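Local coordinates for protein salt-tolerant glutaminase (Micrococcus luteus, PDB 3AGD) that probably hydrolyses L-glutamine to L-glutamate and ammonium, at residues E140-L145 against A205-C210; A146-S151 against L198-D203; V317-R322 against V388-A393; L329-V334 against L409-V414. One frame throughout, in Å; residues are numbered along the deposited sequence.

Interaction 1: E140-L145 against A205-C210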
loop_
_atom_site.group_PDB
_atom_site.type_symbol
_atom_site.label_atom_id
_atom_site.label_comp_id
_atom_site.label_asym_id
_atom_site.label_seq_id
_atom_site.Cartn_x
_atom_site.Cartn_y
_atom_site.Cartn_z
ATOM N N GLU A 140 12.017 -25.911 -2.914
ATOM C CA GLU A 140 12.266 -25.271 -4.197
ATOM C C GLU A 140 11.768 -23.830 -4.278
ATOM O O GLU A 140 12.517 -22.932 -4.671
ATOM C CB GLU A 140 11.623 -26.073 -5.332
ATOM C CG GLU A 140 11.744 -25.383 -6.682
ATOM C CD GLU A 140 10.862 -26.001 -7.755
ATOM O OE1 GLU A 140 9.677 -26.278 -7.470
ATOM O OE2 GLU A 140 11.351 -26.194 -8.888
ATOM N N ILE A 141 10.511 -23.599 -3.916
ATOM C CA ILE A 141 9.971 -22.247 -4.004
ATOM C C ILE A 141 10.818 -21.262 -3.201
ATOM O O ILE A 141 11.111 -20.164 -3.669
ATOM C CB ILE A 141 8.496 -22.184 -3.533
ATOM C CG1 ILE A 141 7.908 -20.807 -3.868
ATOM C CG2 ILE A 141 8.402 -22.462 -2.037
ATOM C CD1 ILE A 141 7.911 -20.466 -5.362
ATOM N N MET A 142 11.229 -21.658 -2.000
ATOM C CA MET A 142 12.048 -20.780 -1.179
ATOM C C MET A 142 13.427 -20.600 -1.810
ATOM O O MET A 142 14.009 -19.512 -1.752
ATOM C CB MET A 142 12.179 -21.339 0.241
ATOM C CG MET A 142 10.868 -21.331 1.011
ATOM S SD MET A 142 11.014 -21.745 2.764
ATOM C CE MET A 142 10.725 -23.515 2.713
ATOM N N SER A 143 13.938 -21.667 -2.421
ATOM C CA SER A 143 15.246 -21.627 -3.072
ATOM C C SER A 143 15.233 -20.726 -4.301
ATOM O O SER A 143 16.164 -19.952 -4.528
ATOM C CB SER A 143 15.680 -23.035 -3.478
ATOM O OG SER A 143 15.959 -23.823 -2.336
ATOM N N LEU A 144 14.172 -20.830 -5.094
ATOM C CA LEU A 144 14.045 -20.021 -6.298
ATOM C C LEU A 144 14.007 -18.527 -5.979
ATOM O O LEU A 144 14.612 -17.721 -6.688
ATOM C CB LEU A 144 12.791 -20.427 -7.076
ATOM C CG LEU A 144 12.851 -21.792 -7.773
ATOM C CD1 LEU A 144 11.487 -22.148 -8.345
ATOM C CD2 LEU A 144 13.900 -21.753 -8.878
ATOM N N LEU A 145 13.312 -18.155 -4.909
ATOM C CA LEU A 145 13.222 -16.747 -4.532
ATOM C C LEU A 145 14.498 -16.277 -3.836
ATOM O O LEU A 145 14.883 -15.117 -3.958
ATOM C CB LEU A 145 12.012 -16.510 -3.627
ATOM C CG LEU A 145 10.682 -17.040 -4.174
ATOM C CD1 LEU A 145 9.541 -16.553 -3.293
ATOM C CD2 LEU A 145 10.485 -16.574 -5.612
ATOM N N ALA A 205 15.702 -11.215 3.074
ATOM C CA ALA A 205 15.558 -9.912 2.433
ATOM C C ALA A 205 15.243 -10.071 0.946
ATOM O O ALA A 205 14.301 -9.471 0.432
ATOM C CB ALA A 205 16.841 -9.094 2.614
ATOM N N VAL A 206 16.029 -10.894 0.264
ATOM C CA VAL A 206 15.838 -11.115 -1.163
ATOM C C VAL A 206 14.515 -11.813 -1.452
ATOM O O VAL A 206 13.818 -11.468 -2.407
ATOM C CB VAL A 206 16.999 -11.942 -1.752
ATOM C CG1 VAL A 206 16.752 -12.212 -3.227
ATOM C CG2 VAL A 206 18.321 -11.184 -1.559
ATOM N N MET A 207 14.175 -12.801 -0.633
ATOM C CA MET A 207 12.923 -13.526 -0.800
ATOM C C MET A 207 11.776 -12.524 -0.623
ATOM O O MET A 207 10.835 -12.484 -1.420
ATOM C CB MET A 207 12.843 -14.652 0.236
ATOM C CG MET A 207 13.841 -15.789 -0.025
ATOM S SD MET A 207 14.145 -16.847 1.415
ATOM C CE MET A 207 12.708 -17.944 1.328
ATOM N N GLY A 208 11.878 -11.698 0.410
ATOM C CA GLY A 208 10.855 -10.697 0.660
ATOM C C GLY A 208 10.736 -9.720 -0.496
ATOM O O GLY A 208 9.626 -9.339 -0.879
ATOM N N ALA A 209 11.876 -9.317 -1.057
ATOM C CA ALA A 209 11.892 -8.383 -2.185
ATOM C C ALA A 209 11.128 -8.943 -3.386
ATOM O O ALA A 209 10.460 -8.198 -4.104
ATOM C CB ALA A 209 13.329 -8.063 -2.583
ATOM N N CYS A 210 11.242 -10.249 -3.610
ATOM C CA CYS A 210 10.540 -10.893 -4.716
ATOM C C CYS A 210 9.037 -10.662 -4.567
ATOM O O CYS A 210 8.310 -10.554 -5.555
ATOM C CB CYS A 210 10.823 -12.400 -4.731
ATOM S SG CYS A 210 12.464 -12.890 -5.348
#
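Met207 holds CG beside its backbone N, anti to its carbonyl carbon (chi1 -70°), and the bend at chi3 (81°) places CE against Met142 of the other helix. The two methionines cross obliquely, with CE of Met207 3.6 Å from CB of Met142, whose own sulphur leads away from the contact. The same methyl lies 3.7 Å from Met142 O, so it packs on the backbone as well as on the side chain. One turn later the helices come nearest, with 4.9 Å between the CA atoms of Leu145 and Met207. Leu145 points its CB at helix 201-212, where it meets CG of Met207 at 4.1 Å and SG of Cys210 at 4.0 Å. Its carbonyl oxygen faces CG1 of Val206 at 3.5 Å and also touches Cys210; this polar atom near the helix end receives a weak hydrogen bond from His217. The short helical segments run at 93° to each other, and Phe69 of helix 67-78 packs on Met142, Leu145 and Met207 alike. This is interior packing of the glutaminase domain, with the Met142 side chain about 8 Å from that of Cys195, an L-glutamate-binding residue. No hydrogen bond links the two segments: apolar carbon and sulphur contacts, with the Leu145 carbonyl oxygen among them, join the helices, consistent with cohesion resting largely on van der Waals packing of buried groups.

Interaction 2: A146-S151 against L198-D203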
loop_
_atom_site.group_PDB
_atom_site.type_symbol
_atom_site.label_atom_id
_atom_site.label_comp_id
_atom_site.label_asym_id
_atom_site.label_seq_id
_atom_site.Cartn_x
_atom_site.Cartn_y
_atom_site.Cartn_z
ATOM N N ALA A 146 15.157 -17.178 -3.111
ATOM C CA ALA A 146 16.396 -16.821 -2.423
ATOM C C ALA A 146 17.537 -16.710 -3.437
ATOM O O ALA A 146 18.528 -16.026 -3.194
ATOM C CB ALA A 146 16.739 -17.868 -1.368
ATOM N N GLY A 147 17.390 -17.395 -4.567
ATOM C CA GLY A 147 18.412 -17.355 -5.595
ATOM C C GLY A 147 19.486 -18.414 -5.420
ATOM O O GLY A 147 20.514 -18.367 -6.089
ATOM N N ARG A 148 19.265 -19.362 -4.515
ATOM C CA ARG A 148 20.235 -20.428 -4.289
ATOM C C ARG A 148 19.559 -21.637 -3.656
ATOM O O ARG A 148 18.545 -21.500 -2.971
ATOM C CB ARG A 148 21.381 -19.936 -3.392
ATOM C CG ARG A 148 21.029 -19.782 -1.917
ATOM C CD ARG A 148 22.169 -19.122 -1.142
ATOM N NE ARG A 148 21.876 -18.996 0.286
ATOM C CZ ARG A 148 21.963 -19.992 1.168
ATOM N NH1 ARG A 148 21.668 -19.776 2.443
ATOM N NH2 ARG A 148 22.358 -21.198 0.781
ATOM N N ARG A 149 20.117 -22.819 -3.901
ATOM C CA ARG A 149 19.575 -24.054 -3.353
ATOM C C ARG A 149 19.694 -24.038 -1.836
ATOM O O ARG A 149 20.793 -23.928 -1.294
ATOM C CB ARG A 149 20.331 -25.261 -3.914
ATOM C CG ARG A 149 20.112 -25.508 -5.399
ATOM C CD ARG A 149 20.998 -26.643 -5.912
ATOM N NE ARG A 149 20.625 -27.059 -7.263
ATOM C CZ ARG A 149 19.472 -27.647 -7.572
ATOM N NH1 ARG A 149 18.574 -27.895 -6.627
ATOM N NH2 ARG A 149 19.211 -27.984 -8.829
ATOM N N LEU A 150 18.561 -24.144 -1.152
ATOM C CA LEU A 150 18.553 -24.138 0.307
ATOM C C LEU A 150 18.499 -25.568 0.830
ATOM O O LEU A 150 18.109 -26.484 0.106
ATOM C CB LEU A 150 17.344 -23.356 0.819
ATOM C CG LEU A 150 17.212 -21.911 0.338
ATOM C CD1 LEU A 150 15.898 -21.329 0.837
ATOM C CD2 LEU A 150 18.391 -21.088 0.837
ATOM N N SER A 151 18.886 -25.755 2.088
ATOM C CA SER A 151 18.875 -27.080 2.698
ATOM C C SER A 151 18.112 -27.068 4.015
ATOM O O SER A 151 17.992 -26.031 4.666
ATOM C CB SER A 151 20.305 -27.560 2.963
ATOM O OG SER A 151 21.072 -27.560 1.776
ATOM N N LEU A 198 17.000 -23.845 6.106
ATOM C CA LEU A 198 18.011 -22.875 6.517
ATOM C C LEU A 198 18.153 -21.651 5.616
ATOM O O LEU A 198 18.323 -21.762 4.400
ATOM C CB LEU A 198 19.372 -23.573 6.632
ATOM C CG LEU A 198 19.516 -24.603 7.759
ATOM C CD1 LEU A 198 20.763 -25.462 7.532
ATOM C CD2 LEU A 198 19.584 -23.871 9.103
ATOM N N VAL A 199 18.090 -20.476 6.232
ATOM C CA VAL A 199 18.236 -19.220 5.512
ATOM C C VAL A 199 18.994 -18.232 6.391
ATOM O O VAL A 199 19.097 -18.420 7.604
ATOM C CB VAL A 199 16.865 -18.587 5.153
ATOM C CG1 VAL A 199 16.084 -19.509 4.232
ATOM C CG2 VAL A 199 16.073 -18.292 6.428
ATOM N N THR A 200 19.532 -17.190 5.765
ATOM C CA THR A 200 20.250 -16.146 6.477
ATOM C C THR A 200 19.399 -14.890 6.340
ATOM O O THR A 200 18.428 -14.867 5.577
ATOM C CB THR A 200 21.611 -15.839 5.833
ATOM O OG1 THR A 200 21.396 -15.279 4.530
ATOM C CG2 THR A 200 22.449 -17.112 5.702
ATOM N N VAL A 201 19.763 -13.849 7.077
ATOM C CA VAL A 201 19.052 -12.584 7.004
ATOM C C VAL A 201 18.980 -12.126 5.545
ATOM O O VAL A 201 17.940 -11.650 5.078
ATOM C CB VAL A 201 19.785 -11.506 7.803
ATOM C CG1 VAL A 201 19.123 -10.173 7.597
ATOM C CG2 VAL A 201 19.792 -11.865 9.267
ATOM N N LYS A 202 20.097 -12.271 4.836
ATOM C CA LYS A 202 20.183 -11.870 3.438
ATOM C C LYS A 202 19.214 -12.655 2.567
ATOM O O LYS A 202 18.599 -12.098 1.660
ATOM C CB LYS A 202 21.608 -12.061 2.917
ATOM C CG LYS A 202 22.629 -11.099 3.512
ATOM C CD LYS A 202 24.014 -11.373 2.933
ATOM C CE LYS A 202 25.055 -10.406 3.465
ATOM N NZ LYS A 202 26.410 -10.663 2.880
ATOM N N ASP A 203 19.089 -13.951 2.828
ATOM C CA ASP A 203 18.168 -14.774 2.058
ATOM C C ASP A 203 16.754 -14.220 2.200
ATOM O O ASP A 203 16.052 -14.018 1.206
ATOM C CB ASP A 203 18.184 -16.222 2.552
ATOM C CG ASP A 203 19.475 -16.940 2.231
ATOM O OD1 ASP A 203 19.904 -16.916 1.055
ATOM O OD2 ASP A 203 20.053 -17.541 3.156
HETATM O O HOH W 1 20.053 -15.438 -1.203
HETATM O O HOH W 2 20.299 -23.574 3.077
#
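Arg148 meets Asp203 side-on, and the aspartate belongs to the capping box that Thr200 and Asp203 form at the start of helix 201-212. The side chains cross at about a right angle, with guanidinium and carboxylate planes 43° apart, giving a twisted two-point salt bridge. NE of Arg148 donates to OD1 of Asp203 at 3.0 Å, and NH1 to OD2 at 2.8 Å, both on the syn side of the carboxylate. From CG, set between the backbone N and the carbonyl carbon (chi1 74°), the Arg148 chain runs extended to NE, the atom that meets OD1. CD2 of Leu150 lies over the centre of the guanidinium, 3.7 Å above its plane, while CD1 of Leu150 packs on CG1 of Val199. OD2 of Asp203 has a second donor, Thr200 N, on its anti lone pair; Thr200 OG1 in turn accepts from Asp203 N. The aspartate thus ties the helix start to the loop after helix 131-146. Glu59 also pairs with Arg148 NH1, and Tyr366 of the second subunit packs on both charged residues. Water bridges Ala146 O and Asp203 OD1. Farther along, Leu198 N donates to Ser151 O at 2.8 Å, a nearly straight bond of 172°.

Interaction 3: V317-R322 against V388-A393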
loop_
_atom_site.group_PDB
_atom_site.type_symbol
_atom_site.label_atom_id
_atom_site.label_comp_id
_atom_site.label_asym_id
_atom_site.label_seq_id
_atom_site.Cartn_x
_atom_site.Cartn_y
_atom_site.Cartn_z
ATOM N N VAL A 317 5.299 11.048 -17.248
ATOM C CA VAL A 317 5.540 11.947 -18.368
ATOM C C VAL A 317 6.882 12.622 -18.099
ATOM O O VAL A 317 6.986 13.484 -17.226
ATOM C CB VAL A 317 4.436 13.026 -18.490
ATOM C CG1 VAL A 317 4.781 13.994 -19.613
ATOM C CG2 VAL A 317 3.085 12.367 -18.770
ATOM N N ARG A 318 7.909 12.211 -18.841
ATOM C CA ARG A 318 9.255 12.766 -18.683
ATOM C C ARG A 318 9.278 14.230 -19.137
ATOM O O ARG A 318 9.904 15.075 -18.502
ATOM C CB ARG A 318 10.255 11.929 -19.493
ATOM C CG ARG A 318 11.724 12.260 -19.274
ATOM C CD ARG A 318 12.603 11.317 -20.100
ATOM N NE ARG A 318 14.033 11.606 -19.999
ATOM C CZ ARG A 318 14.813 11.260 -18.976
ATOM N NH1 ARG A 318 14.315 10.600 -17.936
ATOM N NH2 ARG A 318 16.103 11.569 -18.997
ATOM N N PHE A 319 8.601 14.516 -20.247
ATOM C CA PHE A 319 8.501 15.873 -20.776
ATOM C C PHE A 319 7.601 15.932 -22.007
ATOM O O PHE A 319 7.307 14.909 -22.629
ATOM C CB PHE A 319 9.887 16.458 -21.116
ATOM C CG PHE A 319 10.566 15.823 -22.311
ATOM C CD1 PHE A 319 11.748 15.107 -22.152
ATOM C CD2 PHE A 319 10.054 15.986 -23.599
ATOM C CE1 PHE A 319 12.416 14.566 -23.257
ATOM C CE2 PHE A 319 10.711 15.448 -24.711
ATOM C CZ PHE A 319 11.895 14.739 -24.539
ATOM N N VAL A 320 7.154 17.141 -22.334
ATOM C CA VAL A 320 6.310 17.380 -23.498
ATOM C C VAL A 320 6.824 18.671 -24.111
ATOM O O VAL A 320 6.684 19.742 -23.523
ATOM C CB VAL A 320 4.832 17.575 -23.113
ATOM C CG1 VAL A 320 3.970 17.610 -24.371
ATOM C CG2 VAL A 320 4.384 16.459 -22.184
ATOM N N GLU A 321 7.437 18.569 -25.283
ATOM C CA GLU A 321 7.987 19.743 -25.943
ATOM C C GLU A 321 7.330 19.928 -27.301
ATOM O O GLU A 321 6.734 18.997 -27.837
ATOM C CB GLU A 321 9.503 19.586 -26.074
ATOM C CG GLU A 321 10.133 19.138 -24.761
ATOM C CD GLU A 321 11.647 19.121 -24.780
ATOM O OE1 GLU A 321 12.237 18.674 -25.785
ATOM O OE2 GLU A 321 12.246 19.545 -23.770
ATOM N N ARG A 322 7.430 21.126 -27.860
ATOM C CA ARG A 322 6.799 21.379 -29.145
ATOM C C ARG A 322 7.678 22.056 -30.177
ATOM O O ARG A 322 8.447 22.956 -29.852
ATOM C CB ARG A 322 5.546 22.231 -28.944
ATOM C CG ARG A 322 4.814 22.522 -30.241
ATOM C CD ARG A 322 3.432 23.099 -30.001
ATOM N NE ARG A 322 2.733 23.334 -31.259
ATOM C CZ ARG A 322 1.470 23.734 -31.355
ATOM N NH1 ARG A 322 0.927 23.922 -32.552
ATOM N NH2 ARG A 322 0.747 23.938 -30.259
ATOM N N VAL A 388 3.471 16.427 -16.847
ATOM C CA VAL A 388 2.154 16.362 -17.481
ATOM C C VAL A 388 1.696 17.757 -17.894
ATOM O O VAL A 388 1.099 17.947 -18.959
ATOM C CB VAL A 388 1.086 15.780 -16.518
ATOM C CG1 VAL A 388 -0.302 15.877 -17.153
ATOM C CG2 VAL A 388 1.412 14.334 -16.184
ATOM N N HIS A 389 1.989 18.732 -17.038
ATOM C CA HIS A 389 1.592 20.111 -17.272
ATOM C C HIS A 389 2.212 20.726 -18.519
ATOM O O HIS A 389 1.689 21.706 -19.049
ATOM C CB HIS A 389 1.939 20.975 -16.054
ATOM C CG HIS A 389 3.410 21.160 -15.837
ATOM N ND1 HIS A 389 4.221 20.165 -15.334
ATOM C CD2 HIS A 389 4.215 22.227 -16.055
ATOM C CE1 HIS A 389 5.462 20.611 -15.251
ATOM N NE2 HIS A 389 5.486 21.859 -15.683
ATOM N N GLU A 390 3.321 20.163 -18.987
ATOM C CA GLU A 390 3.971 20.707 -20.172
ATOM C C GLU A 390 3.093 20.542 -21.417
ATOM O O GLU A 390 3.293 21.233 -22.418
ATOM C CB GLU A 390 5.342 20.050 -20.385
ATOM C CG GLU A 390 6.252 20.113 -19.159
ATOM C CD GLU A 390 7.693 19.721 -19.460
ATOM O OE1 GLU A 390 7.911 18.871 -20.347
ATOM O OE2 GLU A 390 8.611 20.254 -18.797
ATOM N N ALA A 391 2.117 19.639 -21.352
ATOM C CA ALA A 391 1.216 19.419 -22.485
ATOM C C ALA A 391 0.327 20.644 -22.659
ATOM O O ALA A 391 0.132 21.130 -23.772
ATOM C CB ALA A 391 0.357 18.181 -22.256
ATOM N N ALA A 392 -0.209 21.140 -21.549
ATOM C CA ALA A 392 -1.066 22.314 -21.586
ATOM C C ALA A 392 -0.259 23.497 -22.110
ATOM O O ALA A 392 -0.760 24.309 -22.888
ATOM C CB ALA A 392 -1.605 22.615 -20.191
ATOM N N ALA A 393 0.997 23.581 -21.680
ATOM C CA ALA A 393 1.886 24.655 -22.100
ATOM C C ALA A 393 2.182 24.539 -23.589
ATOM O O ALA A 393 2.364 25.549 -24.271
ATOM C CB ALA A 393 3.185 24.603 -21.302
HETATM O O HOH W 3 5.594 22.137 -23.073
HETATM O O HOH W 4 10.307 20.233 -21.207
#
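Val317 opens the contact by setting CG2 against CG2 of Val388, 3.7 Å away, the two side chains crossing at about a right angle. It begins a strand carrying a classic beta bulge, in which Arg318 and Phe319 both face His330 of the neighbouring strand in the STAS domain. The helical segment 389-393 lies beside this strand almost parallel to it, with axes 7.0 Å apart. Arg318 turns away from the helix; its NH1 bonds Gln332 OE1, while its carbonyl oxygen accepts from NH2 of Arg318 of the second subunit. At Phe319 the ring leads away to stack on His330, while CB lies 3.2 Å from OE1 of Glu390. That oxygen is aimed at the next residue: Val320 N donates to it at 2.7 Å, with a fairly straight N-H...O angle of 161° and the donor nearly along the C-O axis of the carboxylate. The chain of Glu390 is extended beyond CG (CD anti to CA, chi2 -168°), and it slides past Val320 in the opposite direction. OE2 forms a salt bridge with Arg413 of the second subunit, so one carboxylate serves both a strand amide and the subunit contact. Val320 also packs CB on CB of Glu390 at 3.7 Å and CG1 on CA of Ala391 at 3.8 Å. A water donates to Val320 O at 2.7 Å and to Glu390 O at 2.6 Å.

Interaction 4: L329-V334 against L409-V414; sequences LHLQGV and LNLARV
Parallel strand pairing in the mixed sheet of the STAS domain brings Leu329 beside Leu409 and His330 beside Asn410. Asn410 N donates to Leu329 O at 3.1 Å, and Asn410 O accepts from Leu331 N at 3.0 Å. The His330 ring stacks on the Asn410 amide, their planes 5° apart; CB of Asn410 sits over the ring centre in a CH-pi contact, 3.4 Å from the centroid. CG of Asn410, anti to the backbone N (chi1 -175°), lies 3.4 Å from CD2 of the His330 ring. OD1 of Asn410 accepts from Ala412 N at 2.8 Å, closing an Asx turn with the donor above the carbonyl plane. Leu411 to Val414 form a type I turn, where a water accepts from Arg413 N and lies 2.8 Å from both Leu331 O and Asn410 OD1. Leu331 packs CD1 against CD2 of both Leu409 and Leu411, and its CB meets CG2 of Val414 at 3.6 Å. Gln332 bonds Arg318 of its own chain and Gln332 of the second subunit; Arg413 forms a salt bridge with Glu390 of the second subunit. Helix 337-349 packs on Leu329 and Leu331, helix 419-434 on Leu409; strand 317-323 pairs antiparallel with strand 326-332, and strand 438-442 parallel with strand 406-417.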
loop_
_atom_site.group_PDB
_atom_site.type_symbol
_atom_site.label_atom_id
_atom_site.label_comp_id
_atom_site.label_asym_id
_atom_site.label_seq_id
_atom_site.Cartn_x
_atom_site.Cartn_y
_atom_site.Cartn_z
ATOM N N LEU A 329 6.409 13.799 -26.949
ATOM C CA LEU A 329 5.950 13.378 -25.639
ATOM C C LEU A 329 6.759 12.152 -25.215
ATOM O O LEU A 329 6.565 11.061 -25.750
ATOM C CB LEU A 329 4.463 13.034 -25.724
ATOM C CG LEU A 329 3.588 12.997 -24.470
ATOM C CD1 LEU A 329 2.256 12.370 -24.852
ATOM C CD2 LEU A 329 4.235 12.193 -23.365
ATOM N N HIS A 330 7.669 12.334 -24.263
ATOM C CA HIS A 330 8.495 11.230 -23.784
ATOM C C HIS A 330 8.029 10.698 -22.425
ATOM O O HIS A 330 7.888 11.459 -21.463
ATOM C CB HIS A 330 9.957 11.671 -23.704
ATOM C CG HIS A 330 10.632 11.768 -25.037
ATOM N ND1 HIS A 330 10.102 12.480 -26.090
ATOM C CD2 HIS A 330 11.794 11.237 -25.490
ATOM C CE1 HIS A 330 10.906 12.385 -27.135
ATOM N NE2 HIS A 330 11.939 11.636 -26.796
ATOM N N LEU A 331 7.795 9.388 -22.364
ATOM C CA LEU A 331 7.340 8.723 -21.150
ATOM C C LEU A 331 8.503 8.008 -20.457
ATOM O O LEU A 331 9.570 7.837 -21.046
ATOM C CB LEU A 331 6.234 7.718 -21.496
ATOM C CG LEU A 331 5.064 8.273 -22.319
ATOM C CD1 LEU A 331 3.994 7.206 -22.493
ATOM C CD2 LEU A 331 4.482 9.490 -21.614
ATOM N N GLN A 332 8.296 7.587 -19.211
ATOM C CA GLN A 332 9.352 6.905 -18.458
ATOM C C GLN A 332 8.775 6.195 -17.232
ATOM O O GLN A 332 7.615 6.409 -16.877
ATOM C CB GLN A 332 10.398 7.927 -17.997
ATOM C CG GLN A 332 9.872 8.862 -16.914
ATOM C CD GLN A 332 10.802 10.019 -16.602
ATOM O OE1 GLN A 332 12.008 9.942 -16.830
ATOM N NE2 GLN A 332 10.242 11.096 -16.058
ATOM N N GLY A 333 9.597 5.353 -16.602
ATOM C CA GLY A 333 9.199 4.633 -15.399
ATOM C C GLY A 333 8.402 3.353 -15.566
ATOM O O GLY A 333 8.217 2.852 -16.676
ATOM N N VAL A 334 7.945 2.814 -14.438
ATOM C CA VAL A 334 7.133 1.600 -14.423
ATOM C C VAL A 334 5.692 2.072 -14.559
ATOM O O VAL A 334 5.107 2.590 -13.608
ATOM C CB VAL A 334 7.301 0.834 -13.093
ATOM C CG1 VAL A 334 6.245 -0.253 -12.970
ATOM C CG2 VAL A 334 8.696 0.232 -13.025
ATOM N N LEU A 409 5.538 9.781 -29.768
ATOM C CA LEU A 409 5.384 9.128 -28.471
ATOM C C LEU A 409 6.601 8.233 -28.224
ATOM O O LEU A 409 6.662 7.113 -28.727
ATOM C CB LEU A 409 4.110 8.276 -28.455
ATOM C CG LEU A 409 3.276 8.252 -27.167
ATOM C CD1 LEU A 409 2.307 7.075 -27.219
ATOM C CD2 LEU A 409 4.177 8.130 -25.948
ATOM N N ASN A 410 7.558 8.725 -27.444
ATOM C CA ASN A 410 8.778 7.969 -27.159
ATOM C C ASN A 410 8.728 7.193 -25.837
ATOM O O ASN A 410 8.563 7.776 -24.760
ATOM C CB ASN A 410 9.979 8.916 -27.158
ATOM C CG ASN A 410 11.291 8.183 -26.993
ATOM O OD1 ASN A 410 11.560 7.592 -25.945
ATOM N ND2 ASN A 410 12.116 8.210 -28.035
ATOM N N LEU A 411 8.900 5.875 -25.930
ATOM C CA LEU A 411 8.853 4.989 -24.768
ATOM C C LEU A 411 10.221 4.419 -24.364
ATOM O O LEU A 411 10.297 3.510 -23.533
ATOM C CB LEU A 411 7.896 3.826 -25.057
ATOM C CG LEU A 411 6.557 4.160 -25.722
ATOM C CD1 LEU A 411 5.802 2.878 -26.001
ATOM C CD2 LEU A 411 5.744 5.079 -24.837
ATOM N N ALA A 412 11.296 4.949 -24.939
ATOM C CA ALA A 412 12.639 4.457 -24.632
ATOM C C ALA A 412 12.967 4.458 -23.141
ATOM O O ALA A 412 13.625 3.538 -22.649
ATOM C CB ALA A 412 13.686 5.272 -25.393
ATOM N N ARG A 413 12.511 5.481 -22.423
ATOM C CA ARG A 413 12.781 5.585 -20.990
ATOM C C ARG A 413 11.793 4.794 -20.136
ATOM O O ARG A 413 11.939 4.723 -18.916
ATOM C CB ARG A 413 12.765 7.051 -20.552
ATOM C CG ARG A 413 13.898 7.900 -21.114
ATOM C CD ARG A 413 15.196 7.650 -20.383
ATOM N NE ARG A 413 16.279 8.486 -20.896
ATOM C CZ ARG A 413 17.481 8.577 -20.333
ATOM N NH1 ARG A 413 17.752 7.883 -19.237
ATOM N NH2 ARG A 413 18.414 9.355 -20.867
ATOM N N VAL A 414 10.778 4.214 -20.763
ATOM C CA VAL A 414 9.809 3.429 -20.014
ATOM C C VAL A 414 10.444 2.079 -19.688
ATOM O O VAL A 414 10.931 1.383 -20.582
ATOM C CB VAL A 414 8.512 3.211 -20.824
ATOM C CG1 VAL A 414 7.580 2.268 -20.072
ATOM C CG2 VAL A 414 7.819 4.545 -21.055
HETATM O O HOH W 5 11.417 8.057 -23.158
#

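From the N terminus, helix 131-146 enters interaction 1, and its end and the following loop enter interaction 2. The smaller loop closed by interaction 2 (151 to 198) lies within that of interaction 1 (145 to 205); the contacts touch through Ser143 and Leu150. Interaction 1 joins helices 131-146 and 201-212; interaction 2 joins the loop after the first helix to strand 198-199 and the start of the second. Farther along the chain, in the STAS domain, interaction 3 closes a loop from 322 to 388 and interaction 4 one from 334 to 409; their segments alternate, so the loops cross. The centres of interactions 1 and 4 are about 30 Å apart.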